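Local structure of iron-binding protein (Staphylococcus epidermidis, 4M7O) at residues P30-R38 with V257-D265; E43-V51 with K60-M68. The protein probably binds an iron-containing ligand, perhaps an iron chelate, outside the cell membrane as the solute-binding component of an uptake system. One frame throughout, in Å; residues are numbered along the deposited sequence.

Contact 1: P30-R38 with V257-D265; sequences PSNTEILYR and VSRPGPRID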
loop_
_atom_site.group_PDB
_atom_site.type_symbol
_atom_site.label_atom_id
_atom_site.label_comp_id
_atom_site.label_asym_id
_atom_site.label_seq_id
_atom_site.Cartn_x
_atom_site.Cartn_y
_atom_site.Cartn_z
ATOM N N PRO A 30 4.238 -8.182 -3.863
ATOM C CA PRO A 30 4.702 -8.551 -2.517
ATOM C C PRO A 30 3.590 -8.711 -1.478
ATOM O O PRO A 30 3.699 -9.640 -0.692
ATOM C CB PRO A 30 5.655 -7.408 -2.150
ATOM C CG PRO A 30 6.172 -6.921 -3.500
ATOM C CD PRO A 30 4.951 -6.998 -4.388
ATOM N N SER A 31 2.541 -7.885 -1.482
ATOM C CA SER A 31 1.469 -8.069 -0.494
ATOM C C SER A 31 0.862 -9.482 -0.552
ATOM O O SER A 31 0.646 -10.115 0.489
ATOM C CB SER A 31 0.384 -6.995 -0.619
ATOM O OG SER A 31 -0.071 -6.881 -1.953
ATOM N N ASN A 32 0.602 -9.971 -1.762
ATOM C CA ASN A 32 0.153 -11.350 -1.966
ATOM C C ASN A 32 1.105 -12.354 -1.326
ATOM O O ASN A 32 0.678 -13.268 -0.609
ATOM C CB ASN A 32 0.016 -11.661 -3.461
ATOM C CG ASN A 32 -1.255 -11.085 -4.062
ATOM O OD1 ASN A 32 -2.061 -10.464 -3.361
ATOM N ND2 ASN A 32 -1.444 -11.293 -5.369
ATOM N N THR A 33 2.396 -12.179 -1.575
ATOM C CA THR A 33 3.379 -13.118 -1.043
ATOM C C THR A 33 3.373 -13.102 0.475
ATOM O O THR A 33 3.435 -14.157 1.106
ATOM C CB THR A 33 4.774 -12.797 -1.539
ATOM O OG1 THR A 33 4.790 -12.836 -2.979
ATOM C CG2 THR A 33 5.790 -13.816 -1.001
ATOM N N GLU A 34 3.272 -11.912 1.070
ATOM C CA GLU A 34 3.292 -11.807 2.527
ATOM C C GLU A 34 2.098 -12.527 3.139
ATOM O O GLU A 34 2.230 -13.202 4.159
ATOM C CB GLU A 34 3.321 -10.334 2.961
ATOM C CG GLU A 34 4.627 -9.628 2.633
ATOM C CD GLU A 34 4.750 -8.279 3.335
ATOM O OE1 GLU A 34 4.303 -8.162 4.505
ATOM O OE2 GLU A 34 5.301 -7.339 2.717
ATOM N N ILE A 35 0.937 -12.379 2.505
ATOM C CA ILE A 35 -0.297 -12.966 2.999
ATOM C C ILE A 35 -0.241 -14.494 2.901
ATOM O O ILE A 35 -0.653 -15.197 3.827
ATOM C CB ILE A 35 -1.511 -12.452 2.197
ATOM C CG1 ILE A 35 -1.715 -10.946 2.429
ATOM C CG2 ILE A 35 -2.768 -13.236 2.560
ATOM C CD1 ILE A 35 -2.707 -10.317 1.469
ATOM N N LEU A 36 0.249 -15.001 1.772
ATOM C CA LEU A 36 0.395 -16.445 1.569
ATOM C C LEU A 36 1.259 -17.072 2.652
ATOM O O LEU A 36 0.932 -18.142 3.173
ATOM C CB LEU A 36 0.998 -16.739 0.189
ATOM C CG LEU A 36 0.027 -16.564 -0.976
ATOM C CD1 LEU A 36 0.762 -16.656 -2.330
ATOM C CD2 LEU A 36 -1.066 -17.637 -0.868
ATOM N N TYR A 37 2.365 -16.411 2.988
ATOM C CA TYR A 37 3.254 -16.913 4.030
ATOM C C TYR A 37 2.531 -16.899 5.372
ATOM O O TYR A 37 2.659 -17.845 6.145
ATOM C CB TYR A 37 4.545 -16.085 4.104
ATOM C CG TYR A 37 5.719 -16.690 3.366
ATOM C CD1 TYR A 37 5.889 -16.491 2.008
ATOM C CD2 TYR A 37 6.667 -17.449 4.036
ATOM C CE1 TYR A 37 6.963 -17.014 1.346
ATOM C CE2 TYR A 37 7.739 -17.995 3.369
ATOM C CZ TYR A 37 7.881 -17.774 2.025
ATOM O OH TYR A 37 8.942 -18.315 1.346
ATOM N N ARG A 38 1.758 -15.845 5.644
ATOM C CA ARG A 38 1.067 -15.750 6.944
ATOM C C ARG A 38 -0.084 -16.764 7.040
ATOM O O ARG A 38 -0.562 -17.078 8.126
ATOM C CB ARG A 38 0.575 -14.321 7.221
ATOM C CG ARG A 38 1.695 -13.307 7.516
ATOM C CD ARG A 38 2.464 -13.639 8.808
ATOM N NE ARG A 38 1.577 -13.709 9.963
ATOM C CZ ARG A 38 1.094 -12.648 10.614
ATOM N NH1 ARG A 38 1.409 -11.420 10.231
ATOM N NH2 ARG A 38 0.292 -12.814 11.657
ATOM N N VAL A 257 4.305 2.199 3.066
ATOM C CA VAL A 257 3.359 2.335 4.175
ATOM C C VAL A 257 1.945 1.876 3.839
ATOM O O VAL A 257 1.222 1.418 4.721
ATOM C CB VAL A 257 3.320 3.760 4.772
ATOM C CG1 VAL A 257 4.713 4.217 5.063
ATOM C CG2 VAL A 257 2.636 4.698 3.828
ATOM N N SER A 258 1.550 1.983 2.574
ATOM C CA SER A 258 0.199 1.592 2.202
ATOM C C SER A 258 0.151 0.189 1.596
ATOM O O SER A 258 -0.845 -0.184 0.973
ATOM C CB SER A 258 -0.433 2.618 1.248
ATOM O OG SER A 258 0.116 2.541 -0.053
ATOM N N ARG A 259 1.212 -0.594 1.779
ATOM C CA ARG A 259 1.207 -1.950 1.237
ATOM C C ARG A 259 0.090 -2.749 1.900
ATOM O O ARG A 259 0.085 -2.920 3.130
ATOM C CB ARG A 259 2.544 -2.657 1.461
ATOM C CG ARG A 259 2.573 -4.082 0.890
ATOM C CD ARG A 259 3.916 -4.750 1.125
ATOM N NE ARG A 259 5.006 -4.098 0.398
ATOM C CZ ARG A 259 6.228 -4.621 0.266
ATOM N NH1 ARG A 259 6.524 -5.794 0.830
ATOM N NH2 ARG A 259 7.156 -3.973 -0.425
ATOM N N PRO A 260 -0.867 -3.241 1.093
ATOM C CA PRO A 260 -2.033 -3.906 1.690
ATOM C C PRO A 260 -1.728 -5.324 2.179
ATOM O O PRO A 260 -2.369 -6.280 1.732
ATOM C CB PRO A 260 -3.048 -3.930 0.539
ATOM C CG PRO A 260 -2.185 -3.928 -0.720
ATOM C CD PRO A 260 -1.023 -3.039 -0.363
ATOM N N GLY A 261 -0.773 -5.456 3.099
ATOM C CA GLY A 261 -0.426 -6.755 3.646
ATOM C C GLY A 261 -0.557 -6.829 5.159
ATOM O O GLY A 261 -1.122 -5.939 5.796
ATOM N N PRO A 262 -0.031 -7.903 5.752
ATOM C CA PRO A 262 -0.147 -8.135 7.191
ATOM C C PRO A 262 0.620 -7.123 8.038
ATOM O O PRO A 262 0.396 -7.091 9.247
ATOM C CB PRO A 262 0.479 -9.523 7.365
ATOM C CG PRO A 262 0.326 -10.169 6.009
ATOM C CD PRO A 262 0.583 -9.048 5.064
ATOM N N ARG A 263 1.500 -6.322 7.440
ATOM C CA ARG A 263 2.267 -5.353 8.228
ATOM C C ARG A 263 1.754 -3.909 8.108
ATOM O O ARG A 263 2.500 -2.962 8.360
ATOM C CB ARG A 263 3.769 -5.456 7.896
ATOM C CG ARG A 263 4.394 -6.840 8.186
ATOM C CD ARG A 263 5.861 -6.907 7.754
ATOM N NE ARG A 263 6.015 -6.738 6.306
ATOM C CZ ARG A 263 6.956 -5.995 5.726
ATOM N NH1 ARG A 263 7.850 -5.353 6.463
ATOM N NH2 ARG A 263 7.006 -5.901 4.404
ATOM N N ILE A 264 0.476 -3.738 7.764
ATOM C CA ILE A 264 -0.113 -2.398 7.680
ATOM C C ILE A 264 -0.026 -1.597 8.967
ATOM O O ILE A 264 -0.077 -0.365 8.931
ATOM C CB ILE A 264 -1.611 -2.404 7.326
ATOM C CG1 ILE A 264 -2.304 -3.605 7.956
ATOM C CG2 ILE A 264 -1.826 -2.340 5.827
ATOM C CD1 ILE A 264 -3.803 -3.546 7.850
ATOM N N ASP A 265 0.049 -2.282 10.108
ATOM C CA ASP A 265 0.133 -1.569 11.378
ATOM C C ASP A 265 1.427 -0.759 11.438
ATOM O O ASP A 265 1.460 0.343 11.992
ATOM C CB ASP A 265 0.046 -2.534 12.564
ATOM C CG ASP A 265 1.256 -3.448 12.662
ATOM O OD1 ASP A 265 1.427 -4.290 11.764
ATOM O OD2 ASP A 265 2.033 -3.330 13.637
HETATM O O HOH W 1 2.451 -6.056 4.883
HETATM O O HOH W 2 -0.357 -9.171 11.107
#
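Glu34 meets two arginines of segment 257-265, and this network belongs to the tight side of the contact. Arg263 grips the Glu34 carboxylate side-on, NE donating to Glu34 OE1 at 2.9 Å and NH2 to Glu34 OE2 at 2.8 Å. Both bonds are nearly straight, yet they arrive from above the carboxylate plane, which is turned 42° from the guanidinium. Arg259 NH1, which also pairs with Asp53, reaches Glu34 OE2 at 2.7 Å, giving that oxygen two charged donors. A water accepts from Arg263 N and donates to Glu34 OE1. Pro30 CB lies over one face of the Arg259 guanidinium.

Packed beside this network, Pro262 CD lies 3.7 Å from Glu34 CB, and the Ile35 side chain crosses the Pro262 ring at about a right angle, CG1 4.0 Å from Pro262 CD. Ser31 CB abuts Pro260 O at an inverse gamma turn.

Arg38 marks the exposed side: a water links its NH1 to Pro262 O, and Arg38 NH2 forms a salt bridge with Glu142.

Salt bridges and a proline-rich turn thus seem to tie the N-terminal part of this periplasmic-binding-protein fold to the start of helix 264-275; helix 116-129 packs on Ile35 and Pro260, helix 133-152 on Arg38 and Pro262.

Contact 2: E43-V51 with K60-M68; sequences EDIVGVSTV and KGKKQFDAM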
loop_
_atom_site.group_PDB
_atom_site.type_symbol
_atom_site.label_atom_id
_atom_site.label_comp_id
_atom_site.label_asym_id
_atom_site.label_seq_id
_atom_site.Cartn_x
_atom_site.Cartn_y
_atom_site.Cartn_z
ATOM N N GLU A 43 5.511 -22.474 1.706
ATOM C CA GLU A 43 6.197 -23.618 1.116
ATOM C C GLU A 43 5.508 -24.141 -0.137
ATOM O O GLU A 43 5.984 -25.098 -0.751
ATOM C CB GLU A 43 6.326 -24.747 2.139
ATOM C CG GLU A 43 6.943 -24.302 3.458
ATOM N N ASP A 44 4.393 -23.532 -0.524
ATOM C CA ASP A 44 3.687 -23.987 -1.724
ATOM C C ASP A 44 3.906 -23.020 -2.880
ATOM O O ASP A 44 3.329 -23.175 -3.956
ATOM C CB ASP A 44 2.187 -24.180 -1.441
ATOM C CG ASP A 44 1.922 -25.196 -0.327
ATOM O OD1 ASP A 44 2.645 -26.215 -0.251
ATOM O OD2 ASP A 44 0.993 -24.973 0.482
ATOM N N ILE A 45 4.763 -22.033 -2.650
ATOM C CA ILE A 45 5.022 -20.970 -3.616
ATOM C C ILE A 45 6.260 -21.337 -4.422
ATOM O O ILE A 45 7.317 -21.623 -3.835
ATOM C CB ILE A 45 5.259 -19.618 -2.884
ATOM C CG1 ILE A 45 3.985 -19.167 -2.161
ATOM C CG2 ILE A 45 5.684 -18.545 -3.850
ATOM C CD1 ILE A 45 4.204 -17.992 -1.212
ATOM N N VAL A 46 6.138 -21.350 -5.753
ATOM C CA VAL A 46 7.267 -21.727 -6.613
ATOM C C VAL A 46 7.908 -20.516 -7.279
ATOM O O VAL A 46 9.039 -20.590 -7.773
ATOM C CB VAL A 46 6.876 -22.757 -7.718
ATOM C CG1 VAL A 46 6.535 -24.091 -7.103
ATOM C CG2 VAL A 46 5.699 -22.247 -8.533
ATOM N N GLY A 47 7.175 -19.407 -7.291
ATOM C CA GLY A 47 7.635 -18.192 -7.930
ATOM C C GLY A 47 7.125 -16.940 -7.229
ATOM O O GLY A 47 5.997 -16.903 -6.696
ATOM N N VAL A 48 7.955 -15.902 -7.224
ATOM C CA VAL A 48 7.546 -14.607 -6.682
ATOM C C VAL A 48 7.988 -13.559 -7.675
ATOM O O VAL A 48 8.552 -13.892 -8.713
ATOM C CB VAL A 48 8.188 -14.341 -5.308
ATOM C CG1 VAL A 48 7.618 -15.293 -4.275
ATOM C CG2 VAL A 48 9.706 -14.523 -5.394
ATOM N N SER A 49 7.744 -12.293 -7.377
ATOM C CA SER A 49 8.167 -11.253 -8.296
ATOM C C SER A 49 9.580 -10.806 -7.960
ATOM O O SER A 49 10.102 -11.085 -6.878
ATOM C CB SER A 49 7.215 -10.063 -8.251
ATOM O OG SER A 49 7.577 -9.168 -7.223
ATOM N N THR A 50 10.192 -10.089 -8.888
ATOM C CA THR A 50 11.560 -9.629 -8.709
ATOM C C THR A 50 11.691 -8.580 -7.621
ATOM O O THR A 50 12.807 -8.236 -7.229
ATOM C CB THR A 50 12.070 -9.022 -9.998
ATOM O OG1 THR A 50 11.041 -8.175 -10.529
ATOM C CG2 THR A 50 12.402 -10.131 -11.007
ATOM N N VAL A 51 10.563 -8.047 -7.154
ATOM C CA VAL A 51 10.599 -7.041 -6.093
ATOM C C VAL A 51 10.072 -7.542 -4.748
ATOM O O VAL A 51 9.884 -6.761 -3.826
ATOM C CB VAL A 51 9.874 -5.736 -6.503
ATOM C CG1 VAL A 51 10.598 -5.080 -7.676
ATOM C CG2 VAL A 51 8.401 -6.005 -6.852
ATOM N N LYS A 60 14.783 -16.929 -2.276
ATOM C CA LYS A 60 15.636 -18.112 -2.374
ATOM C C LYS A 60 14.820 -19.391 -2.561
ATOM O O LYS A 60 13.824 -19.624 -1.859
ATOM C CB LYS A 60 16.551 -18.221 -1.149
ATOM C CG LYS A 60 17.460 -17.000 -0.981
ATOM C CD LYS A 60 18.394 -17.132 0.217
ATOM N N GLY A 61 15.237 -20.215 -3.518
ATOM C CA GLY A 61 14.515 -21.439 -3.809
ATOM C C GLY A 61 13.198 -21.177 -4.518
ATOM O O GLY A 61 12.283 -22.012 -4.465
ATOM N N LYS A 62 13.097 -20.030 -5.196
ATOM C CA LYS A 62 11.909 -19.689 -5.995
ATOM C C LYS A 62 12.286 -19.124 -7.365
ATOM O O LYS A 62 13.366 -18.556 -7.520
ATOM C CB LYS A 62 11.037 -18.642 -5.260
ATOM C CG LYS A 62 10.585 -19.066 -3.866
ATOM C CD LYS A 62 9.455 -18.183 -3.356
ATOM C CE LYS A 62 8.968 -18.689 -2.009
ATOM N NZ LYS A 62 10.060 -18.845 -1.003
ATOM N N LYS A 63 11.389 -19.263 -8.343
ATOM C CA LYS A 63 11.509 -18.537 -9.605
ATOM C C LYS A 63 11.139 -17.062 -9.377
ATOM O O LYS A 63 10.229 -16.756 -8.606
ATOM C CB LYS A 63 10.565 -19.126 -10.656
ATOM C CG LYS A 63 10.834 -20.574 -11.012
ATOM C CD LYS A 63 12.139 -20.721 -11.763
ATOM C CE LYS A 63 12.628 -22.160 -11.723
ATOM N NZ LYS A 63 13.811 -22.342 -12.595
ATOM N N GLN A 64 11.849 -16.157 -10.044
ATOM C CA GLN A 64 11.551 -14.734 -9.962
ATOM C C GLN A 64 10.987 -14.221 -11.273
ATOM O O GLN A 64 11.555 -14.466 -12.340
ATOM C CB GLN A 64 12.818 -13.958 -9.648
ATOM C CG GLN A 64 13.320 -14.112 -8.238
ATOM C CD GLN A 64 14.464 -13.173 -7.962
ATOM O OE1 GLN A 64 14.334 -11.950 -8.122
ATOM N NE2 GLN A 64 15.604 -13.733 -7.572
ATOM N N PHE A 65 9.877 -13.499 -11.193
ATOM C CA PHE A 65 9.237 -12.968 -12.384
ATOM C C PHE A 65 9.169 -11.451 -12.330
ATOM O O PHE A 65 8.907 -10.862 -11.271
ATOM C CB PHE A 65 7.837 -13.554 -12.528
ATOM C CG PHE A 65 7.838 -15.041 -12.708
ATOM C CD1 PHE A 65 8.123 -15.596 -13.942
ATOM C CD2 PHE A 65 7.599 -15.892 -11.636
ATOM C CE1 PHE A 65 8.151 -16.987 -14.127
ATOM C CE2 PHE A 65 7.626 -17.288 -11.812
ATOM C CZ PHE A 65 7.904 -17.829 -13.056
ATOM N N ASP A 66 9.431 -10.822 -13.473
ATOM C CA ASP A 66 9.259 -9.382 -13.600
ATOM C C ASP A 66 7.814 -9.154 -13.988
ATOM O O ASP A 66 7.439 -9.423 -15.126
ATOM C CB ASP A 66 10.169 -8.843 -14.701
ATOM C CG ASP A 66 10.189 -7.328 -14.757
ATOM O OD1 ASP A 66 9.270 -6.669 -14.200
ATOM O OD2 ASP A 66 11.138 -6.788 -15.367
ATOM N N ALA A 67 7.008 -8.654 -13.055
ATOM C CA ALA A 67 5.578 -8.471 -13.296
ATOM C C ALA A 67 5.292 -7.476 -14.419
ATOM O O ALA A 67 4.192 -7.483 -14.997
ATOM C CB ALA A 67 4.880 -8.039 -12.023
HETATM N N MSE A 68 6.266 -6.618 -14.724
HETATM C CA MSE A 68 6.082 -5.612 -15.771
HETATM C C MSE A 68 6.529 -6.148 -17.119
HETATM O O MSE A 68 6.133 -5.634 -18.166
HETATM C CB MSE A 68 6.837 -4.325 -15.440
HETATM C CG MSE A 68 6.205 -3.516 -14.314
HETATM SE SE MSE A 68 4.382 -2.937 -14.737
HETATM C CE MSE A 68 4.770 -1.956 -16.367
HETATM O O HOH W 3 8.303 -7.645 -10.446
#
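Lys62 runs its aliphatic chain obliquely across Ile45 and Val48, and this is the main side-chain contact between 43-51 and 60-68. Lys62 CD comes within 3.5 Å of Val48 CG1, and Lys62 CE within 3.8 Å of Ile45 CG2. The chain is extended as far as CE and bends only at its last torsion, where NZ turns to Tyr37 OH and Val58 O; methylenes cover the valine and isoleucine while the ammonium is held at the far end.

Phe65 approaches Gly47 edge-on: Phe65 CE2 lies 4.0 Å from Gly47 CA, near the ring plane. CG of Phe65 stands anti to the carbonyl carbon, which brings the ring edge up to the glycine. With no side chain at Gly47, that edge comes close to the backbone. Gln64 points to the same face as Val48, with OE1 beside Thr50 CA, and Thr50 CG2 lies against the Phe65 carbonyl.

The backbones supply the parallel pairing, 33° apart in direction. Lys63 N donates to Val46 O and Val48 N to Lys63 O; Phe65 N then bonds Val48 O at 2.8 Å. The last rung, Thr50 N to Phe65 O, is more bent (136° at the hydrogen), its donor 40° out of the carbonyl plane. Beyond it a water joins Thr50 OG1 to Ala67 N. Ser49, ending its strand, opens an ST turn in which OG accepts from Val51 N and also bonds Asp52; an Asx turn starts at Asp66.

Strand 63-65 is an edge strand of the five-stranded parallel sheet, and strand 45-49 lies between it and strand 25-27. Helix 30-38 packs on Ile45 and Val48, whereas Phe65 meets helix 72-77 and Ile26 of strand 25-27.

Overall arrangement
From the N terminus the chain passes through strand 25-27 into helix 30-38, the first half of contact 1, and, after a short connection, into strand 45-49. Contact 2 closes a short loop, with eight residues between its segments, when strand 63-65 pairs alongside. The chain runs through 218 residues between the segments of contact 1, including the mixed sheet, before 257-265 returns to helix 30-38; contact 2 is therefore nested inside contact 1. Their centres lie about 15 Å apart and they touch directly: Leu36 and Tyr37 pack on Ile45, and Pro30 on Val51. Helix 30-38 thus bridges the edge of the parallel sheet and the approach to the C-terminal helix.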